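PDB 4B9F: cellulosomal-scaffolding protein A from Clostridium thermocellum, which probably binds crystalline cellulose through its family 3a carbohydrate-binding module, as part of the scaffold that organises the cellulosome. Local coordinates for residues T38-Y43 with T142-G147; N68-N73 with I94-G99. All coordinates share one frame; numbering follows the deposited sequence.

Interaction 1: T38-Y43 with T142-G147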
ATOM      1  N   THR A  38      -8.031  -0.587   4.706  1.00  9.72           N
ATOM      2  CA  THR A  38      -7.564  -0.659   3.327  1.00 10.37           C
ATOM      3  C   THR A  38      -6.610   0.495   3.034  1.00  8.79           C
ATOM      4  O   THR A  38      -6.718   1.571   3.640  1.00  9.63           O
ATOM      5  CB  THR A  38      -8.718  -0.654   2.312  1.00 11.39           C
ATOM      6  OG1 THR A  38      -9.535   0.496   2.537  1.00 11.72           O
ATOM      7  CG2 THR A  38      -9.561  -1.921   2.437  1.00 12.04           C
ATOM      8  N   LEU A  39      -5.672   0.254   2.120  1.00  8.74           N
ATOM      9  CA  LEU A  39      -4.673   1.230   1.718  1.00  8.22           C
ATOM     10  C   LEU A  39      -4.736   1.377   0.208  1.00  8.29           C
ATOM     11  O   LEU A  39      -4.922   0.380  -0.506  1.00  9.76           O
ATOM     12  CB  LEU A  39      -3.274   0.741   2.116  1.00  9.21           C
ATOM     13  CG  LEU A  39      -3.109   0.342   3.585  1.00 10.94           C
ATOM     14  CD1 LEU A  39      -1.743  -0.319   3.816  1.00 11.50           C
ATOM     15  CD2 LEU A  39      -3.267   1.533   4.495  1.00 13.74           C
ATOM     16  N   ARG A  40      -4.563   2.596  -0.297  1.00  8.66           N
ATOM     17  CA  ARG A  40      -4.623   2.809  -1.738  1.00  8.64           C
ATOM     18  C   ARG A  40      -3.343   3.423  -2.268  1.00  8.18           C
ATOM     19  O   ARG A  40      -2.814   4.390  -1.698  1.00  9.28           O
ATOM     20  CB  ARG A  40      -5.808   3.707  -2.120  1.00  8.41           C
ATOM     21  CG  ARG A  40      -7.141   3.147  -1.751  1.00  9.95           C
ATOM     22  CD  ARG A  40      -8.285   4.015  -2.242  1.00  9.70           C
ATOM     23  NE  ARG A  40      -9.538   3.485  -1.731  1.00  9.85           N
ATOM     24  CZ  ARG A  40     -10.720   4.071  -1.876  1.00 10.04           C
ATOM     25  NH1 ARG A  40     -10.828   5.209  -2.554  1.00 10.55           N
ATOM     26  NH2 ARG A  40     -11.799   3.506  -1.350  1.00 12.17           N
ATOM     27  N   TYR A  41      -2.856   2.836  -3.366  1.00  9.15           N
ATOM     28  CA  TYR A  41      -1.717   3.338  -4.117  1.00  8.81           C
ATOM     29  C   TYR A  41      -2.199   3.683  -5.530  1.00  7.81           C
ATOM     30  O   TYR A  41      -2.585   2.794  -6.287  1.00  8.54           O
ATOM     31  CB  TYR A  41      -0.601   2.280  -4.161  1.00  8.58           C
ATOM     32  CG  TYR A  41       0.603   2.756  -4.938  1.00  8.39           C
ATOM     33  CD1 TYR A  41       1.584   3.525  -4.326  1.00  9.03           C
ATOM     34  CD2 TYR A  41       0.748   2.473  -6.299  1.00  9.77           C
ATOM     35  CE1 TYR A  41       2.677   3.995  -5.032  1.00  9.34           C
ATOM     36  CE2 TYR A  41       1.841   2.939  -7.013  1.00  9.45           C
ATOM     37  CZ  TYR A  41       2.801   3.699  -6.370  1.00  9.38           C
ATOM     38  OH  TYR A  41       3.890   4.187  -7.040  1.00 10.78           O
ATOM     39  N   TYR A  42      -2.178   4.973  -5.869  1.00  8.60           N
ATOM     40  CA  TYR A  42      -2.746   5.457  -7.121  1.00  9.41           C
ATOM     41  C   TYR A  42      -1.690   5.611  -8.201  1.00  8.77           C
ATOM     42  O   TYR A  42      -0.595   6.129  -7.953  1.00  9.51           O
ATOM     43  CB  TYR A  42      -3.398   6.821  -6.906  1.00  9.84           C
ATOM     44  CG  TYR A  42      -4.408   6.897  -5.793  1.00  9.09           C
ATOM     45  CD1 TYR A  42      -5.745   6.580  -6.022  1.00  9.44           C
ATOM     46  CD2 TYR A  42      -4.045   7.360  -4.529  1.00  8.96           C
ATOM     47  CE1 TYR A  42      -6.690   6.696  -5.012  1.00  9.15           C
ATOM     48  CE2 TYR A  42      -4.986   7.473  -3.506  1.00  9.78           C
ATOM     49  CZ  TYR A  42      -6.305   7.142  -3.761  1.00  8.72           C
ATOM     50  OH  TYR A  42      -7.236   7.282  -2.758  1.00  9.76           O
ATOM     51  N   TYR A  43      -2.030   5.210  -9.417  1.00  9.39           N
ATOM     52  CA  TYR A  43      -1.076   5.258 -10.509  1.00  8.39           C
ATOM     53  C   TYR A  43      -1.788   5.220 -11.853  1.00  8.89           C
ATOM     54  O   TYR A  43      -3.012   5.100 -11.917  1.00  9.92           O
ATOM     55  CB  TYR A  43      -0.086   4.083 -10.383  1.00 10.06           C
ATOM     56  CG  TYR A  43      -0.711   2.707 -10.561  1.00  8.72           C
ATOM     57  CD1 TYR A  43      -1.454   2.115  -9.541  1.00  9.26           C
ATOM     58  CD2 TYR A  43      -0.553   2.003 -11.749  1.00 10.07           C
ATOM     59  CE1 TYR A  43      -2.033   0.856  -9.703  1.00  9.25           C
ATOM     60  CE2 TYR A  43      -1.127   0.749 -11.924  1.00  9.59           C
ATOM     61  CZ  TYR A  43      -1.861   0.177 -10.896  1.00  9.41           C
ATOM     62  OH  TYR A  43      -2.425  -1.068 -11.050  1.00 10.74           O
ATOM     63  N   THR A 142      -3.575   6.791   0.545  1.00  9.99           N
ATOM     64  CA  THR A 142      -4.690   6.946   1.472  1.00  9.71           C
ATOM     65  C   THR A 142      -4.975   5.655   2.235  1.00  9.76           C
ATOM     66  O   THR A 142      -4.558   4.557   1.823  1.00  9.72           O
ATOM     67  CB  THR A 142      -5.960   7.391   0.736  1.00 11.39           C
ATOM     68  OG1 THR A 142      -6.237   6.463  -0.319  1.00 10.01           O
ATOM     69  CG2 THR A 142      -5.771   8.783   0.143  1.00 12.52           C
ATOM     70  N   ALA A 143      -5.686   5.799   3.352  1.00  9.26           N
ATOM     71  CA  ALA A 143      -6.101   4.671   4.169  1.00  9.53           C
ATOM     72  C   ALA A 143      -7.537   4.870   4.603  1.00 10.34           C
ATOM     73  O   ALA A 143      -7.953   6.000   4.909  1.00 11.02           O
ATOM     74  CB  ALA A 143      -5.196   4.513   5.385  1.00 10.93           C
ATOM     75  N   TYR A 144      -8.279   3.764   4.630  1.00 10.69           N
ATOM     76  CA  TYR A 144      -9.690   3.753   5.009  1.00 11.36           C
ATOM     77  C   TYR A 144      -9.908   2.676   6.057  1.00 12.05           C
ATOM     78  O   TYR A 144      -9.311   1.602   5.979  1.00 12.44           O
ATOM     79  CB  TYR A 144     -10.582   3.472   3.796  1.00 11.74           C
ATOM     80  CG  TYR A 144     -10.497   4.537   2.727  1.00 10.65           C
ATOM     81  CD1 TYR A 144      -9.399   4.610   1.878  1.00 11.44           C
ATOM     82  CD2 TYR A 144     -11.510   5.484   2.572  1.00 12.19           C
ATOM     83  CE1 TYR A 144      -9.300   5.590   0.914  1.00 12.15           C
ATOM     84  CE2 TYR A 144     -11.428   6.467   1.603  1.00 12.85           C
ATOM     85  CZ  TYR A 144     -10.322   6.516   0.779  1.00 13.13           C
ATOM     86  OH  TYR A 144     -10.222   7.494  -0.177  1.00 13.94           O
ATOM     87  N   LEU A 145     -10.758   2.967   7.039  1.00 11.91           N
ATOM     88  CA  LEU A 145     -11.122   1.975   8.042  1.00 14.39           C
ATOM     89  C   LEU A 145     -12.624   1.772   7.929  1.00 14.93           C
ATOM     90  O   LEU A 145     -13.396   2.711   8.141  1.00 16.18           O
ATOM     91  CB  LEU A 145     -10.738   2.459   9.443  1.00 16.62           C
ATOM     92  CG  LEU A 145     -10.814   1.438  10.579  1.00 20.04           C
ATOM     93  CD1 LEU A 145      -9.888   0.251  10.306  1.00 20.23           C
ATOM     94  CD2 LEU A 145     -10.470   2.090  11.911  1.00 24.46           C
ATOM     95  N   ASN A 146     -13.029   0.558   7.567  1.00 17.96           N
ATOM     96  CA  ASN A 146     -14.428   0.262   7.280  1.00 22.85           C
ATOM     97  C   ASN A 146     -15.000   1.235   6.248  1.00 21.77           C
ATOM     98  O   ASN A 146     -16.154   1.658   6.348  1.00 24.57           O
ATOM     99  CB  ASN A 146     -15.260   0.273   8.566  1.00 30.81           C
ATOM    100  CG  ASN A 146     -16.502  -0.588   8.466  1.00 40.72           C
ATOM    101  OD1 ASN A 146     -16.607  -1.447   7.591  1.00 43.47           O
ATOM    102  ND2 ASN A 146     -17.449  -0.367   9.369  1.00 43.27           N
ATOM    103  N   GLY A 147     -14.176   1.599   5.267  1.00 20.07           N
ATOM    104  CA  GLY A 147     -14.600   2.476   4.187  1.00 20.99           C
ATOM    105  C   GLY A 147     -14.568   3.958   4.515  1.00 20.58           C
ATOM    106  O   GLY A 147     -14.911   4.792   3.667  1.00 21.55           O
TER
HETATM  107  O   HOH W   1     -11.635   0.122   4.498  1.00 14.94           O
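The carbonyl oxygen of Y144 is gripped twice: the backbone N of T38 donates to it over 2.8 Å, nearly straight at 168° and in the carbonyl plane, and a water adds a weak second bond. That water also accepts from the backbone N of G147, where the chain turns after the strand, and pairs with T38 OG1. The setting is an antiparallel ladder in the five-stranded sheet of a jelly-roll β-sandwich. T38 and R40 form hydrogen-bonded pairs with Y144 and T142; L39 and A143 form the non-hydrogen-bonded pair between them. The bond from T142 N to R40 O is stretched to 3.4 Å and weak.

The outer face, carrying T38, R40, Y42, T142 and Y144, illustrates how side chains reinforce such a ladder. R40 runs extended from CG to NE and crosses Y144 at about a right angle, laying its guanidinium on one face of the ring. The planes differ by 22°, NH2 stands over the ring centre, and CZ is 3.9 Å from the Y144 centroid, a stacked cation-pi pair. Y42 leans diagonally across to T142, the two side chains crossing at about a right angle, and Y42 OH and T142 OG1 share a 2.8 Å hydrogen bond. The chi1 of T142 (55°) sets OG1 where it meets both Y42 OH and, at 3.3 Å, R40 CB, while CG2 sits in plane at the edge of the Y42 ring. On the inner face, which packs against strand 20-26 through L39, L39 CD2 meets A143 CB at 3.7 Å.

Interaction 2: N68-N73 with I94-G99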
ATOM      1  N   ASN A  68       5.121 -10.591  14.460  0.63 10.00           N
ATOM      2  CA  ASN A  68       4.122 -11.517  13.961  0.63 10.29           C
ATOM      3  C   ASN A  68       4.035 -11.423  12.445  0.63 10.84           C
ATOM      4  O   ASN A  68       3.485 -10.459  11.911  0.63 12.10           O
ATOM      5  CB  ASN A  68       2.773 -11.192  14.586  0.63 11.95           C
ATOM      6  CG  ASN A  68       1.708 -12.170  14.197  0.63 16.50           C
ATOM      7  OD1 ASN A  68       1.999 -13.288  13.768  0.63 19.47           O
ATOM      8  ND2 ASN A  68       0.456 -11.765  14.358  0.63 18.76           N
ATOM      9  N   GLY A  69       4.596 -12.410  11.753  1.00 12.07           N
ATOM     10  CA  GLY A  69       4.590 -12.431  10.304  1.00 12.27           C
ATOM     11  C   GLY A  69       3.189 -12.666   9.770  1.00 11.32           C
ATOM     12  O   GLY A  69       2.511 -13.601  10.206  1.00 13.73           O
ATOM     13  N   ILE A  70       2.753 -11.819   8.839  1.00 10.17           N
ATOM     14  CA  ILE A  70       1.395 -11.897   8.302  1.00 10.03           C
ATOM     15  C   ILE A  70       1.370 -11.787   6.777  1.00 10.29           C
ATOM     16  O   ILE A  70       0.366 -11.399   6.191  1.00 10.36           O
ATOM     17  CB  ILE A  70       0.467 -10.812   8.911  1.00 11.30           C
ATOM     18  CG1 ILE A  70       0.952  -9.399   8.566  1.00 11.09           C
ATOM     19  CG2 ILE A  70       0.336 -10.994  10.419  1.00 13.00           C
ATOM     20  CD1 ILE A  70      -0.182  -8.418   8.411  1.00 12.66           C
ATOM     21  N   THR A  71       2.473 -12.146   6.135  1.00 10.70           N
ATOM     22  CA  THR A  71       2.618 -11.948   4.697  1.00 10.48           C
ATOM     23  C   THR A  71       1.449 -12.473   3.866  1.00 10.92           C
ATOM     24  O   THR A  71       0.942 -11.777   2.979  1.00 12.50           O
ATOM     25  CB  THR A  71       3.934 -12.555   4.190  1.00 10.26           C
ATOM     26  OG1 THR A  71       5.009 -11.979   4.937  1.00 10.99           O
ATOM     27  CG2 THR A  71       4.139 -12.251   2.717  1.00 11.78           C
ATOM     28  N   SER A  72       1.016 -13.689   4.171  0.50 11.21           N
ATOM     29  CA  SER A  72      -0.049 -14.331   3.406  0.50 13.47           C
ATOM     30  C   SER A  72      -1.454 -13.851   3.773  0.50 13.08           C
ATOM     31  O   SER A  72      -2.449 -14.348   3.236  0.50 16.45           O
ATOM     32  CB  SER A  72       0.055 -15.854   3.526  0.50 16.31           C
ATOM     33  OG  SER A  72       1.302 -16.296   3.027  0.50 17.52           O
ATOM     34  N   ASN A  73      -1.532 -12.878   4.677  1.00 11.40           N
ATOM     35  CA  ASN A  73      -2.809 -12.254   5.028  1.00 11.03           C
ATOM     36  C   ASN A  73      -3.063 -10.957   4.262  1.00  9.94           C
ATOM     37  O   ASN A  73      -4.128 -10.342   4.399  1.00 11.54           O
ATOM     38  CB  ASN A  73      -2.891 -11.947   6.522  1.00 13.41           C
ATOM     39  CG  ASN A  73      -2.842 -13.181   7.380  1.00 15.44           C
ATOM     40  OD1 ASN A  73      -3.006 -14.306   6.894  1.00 19.65           O
ATOM     41  ND2 ASN A  73      -2.622 -12.979   8.674  1.00 18.90           N
ATOM     42  N   ILE A  94      -4.826  -2.401  -1.005  1.00  8.34           N
ATOM     43  CA  ILE A  94      -4.293  -3.423  -0.122  1.00  8.47           C
ATOM     44  C   ILE A  94      -5.283  -3.610   1.019  1.00  9.33           C
ATOM     45  O   ILE A  94      -5.766  -2.632   1.602  1.00 10.01           O
ATOM     46  CB  ILE A  94      -2.883  -3.045   0.406  1.00 10.42           C
ATOM     47  CG1 ILE A  94      -1.878  -3.035  -0.754  1.00 12.05           C
ATOM     48  CG2 ILE A  94      -2.448  -4.024   1.493  1.00 12.85           C
ATOM     49  CD1 ILE A  94      -0.492  -2.533  -0.379  1.00 13.44           C
ATOM     50  N   SER A  95      -5.581  -4.867   1.322  1.00  8.97           N
ATOM     51  CA  SER A  95      -6.456  -5.219   2.430  1.00  9.55           C
ATOM     52  C   SER A  95      -5.871  -6.406   3.198  1.00  9.72           C
ATOM     53  O   SER A  95      -4.821  -6.955   2.818  1.00  9.79           O
ATOM     54  CB  SER A  95      -7.872  -5.529   1.926  1.00 13.00           C
ATOM     55  OG  SER A  95      -7.843  -6.595   0.993  1.00 13.64           O
ATOM     56  N   PHE A  96      -6.551  -6.798   4.274  1.00  9.60           N
ATOM     57  CA  PHE A  96      -6.028  -7.800   5.202  1.00  9.90           C
ATOM     58  C   PHE A  96      -7.116  -8.796   5.540  1.00 11.15           C
ATOM     59  O   PHE A  96      -8.274  -8.412   5.759  1.00 11.72           O
ATOM     60  CB  PHE A  96      -5.528  -7.139   6.488  1.00 10.00           C
ATOM     61  CG  PHE A  96      -4.517  -6.064   6.245  1.00 10.55           C
ATOM     62  CD1 PHE A  96      -4.915  -4.761   5.953  1.00 10.21           C
ATOM     63  CD2 PHE A  96      -3.159  -6.353   6.277  1.00 11.38           C
ATOM     64  CE1 PHE A  96      -3.985  -3.772   5.689  1.00 11.51           C
ATOM     65  CE2 PHE A  96      -2.216  -5.357   6.027  1.00 12.90           C
ATOM     66  CZ  PHE A  96      -2.635  -4.065   5.735  1.00 13.08           C
ATOM     67  N   THR A  97      -6.742 -10.068   5.611  1.00 11.02           N
ATOM     68  CA  THR A  97      -7.699 -11.119   5.923  1.00 12.11           C
ATOM     69  C   THR A  97      -8.082 -11.132   7.397  1.00 13.82           C
ATOM     70  O   THR A  97      -9.113 -11.689   7.770  1.00 18.23           O
ATOM     71  CB  THR A  97      -7.170 -12.503   5.527  1.00 13.66           C
ATOM     72  OG1 THR A  97      -5.974 -12.784   6.263  1.00 15.96           O
ATOM     73  CG2 THR A  97      -6.879 -12.562   4.027  1.00 16.05           C
ATOM     74  N   GLY A  98      -7.250 -10.521   8.231  1.00 12.59           N
ATOM     75  CA  GLY A  98      -7.492 -10.504   9.656  1.00 13.24           C
ATOM     76  C   GLY A  98      -6.335  -9.834  10.362  1.00 13.66           C
ATOM     77  O   GLY A  98      -5.433  -9.298   9.715  1.00 14.00           O
ATOM     78  N   GLY A  99      -6.356  -9.869  11.688  1.00 15.20           N
ATOM     79  CA  GLY A  99      -5.311  -9.254  12.487  1.00 14.07           C
ATOM     80  C   GLY A  99      -5.776  -8.008  13.215  1.00 13.35           C
ATOM     81  O   GLY A  99      -6.799  -7.406  12.882  1.00 14.20           O
TER
HETATM   82  O   HOH W   2      -2.926 -10.400   9.908  1.00 18.61           O
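The F96 ring receives the tip of I70 obliquely, I70 CD1 lying 4.2 Å from F96 CD2, while V74, L37 and I109 also pack against this phenylalanine. The second flat group, the carboxamide of N73, has T97 OG1 over one face, 3.3 Å from N73 CG. The contact spans the two sheets of the β-sandwich: after strand 67-69 of one sheet, a 3-10 turn closed by N73 N donating to I70 O delivers the chain to strand 74-85 of the other. I70 stays in the core between the sheets, touching A58, I60 and V107, and so it meets F96 from the opposite sheet.

Two residues beyond the K75-S95 backbone pairing, and already outside the strands, N73 still faces T97. Its carbonyl oxygen accepts from T97 N at 2.9 Å, the donor lying in the carbonyl plane and the N-H pointing in at 154°. The same oxygen takes a CA-H...O contact from F96 CA at 3.3 Å.

T97 holds its methyl anti to its own carbonyl carbon, and with chi1 at 61° its hydroxyl is brought against N73, OG1 being 3.2 Å from N73 CB; the two side chains cross at about a right angle. Beyond this point the strand gives way to G98 and G99. A water links the two segments, accepting from N73 ND2 at 2.9 Å and donating to G98 O at 2.7 Å.

In the fold
Interactions 1 and 2 lie on two flanks of one central strand: 37-43 pairs with 142-145 on one side and with 88-96 on the other. Their centres are 15 Å apart, yet they meet directly, since L39 O and I94 N are 2.8 Å apart in a probable hydrogen bond and T38 CG2 packs on S95 CB at 4.0 Å. Interaction 1 joins neighbouring strands of a single sheet, whereas in interaction 2 segment 68-73 starts on strand 67-69 of the other. Interaction 1 also leads toward the calcium site: the Y42 side chain is about 10 Å from the ion, Y43 touches the ligand D126, and T44, another ligand, directly follows Y43.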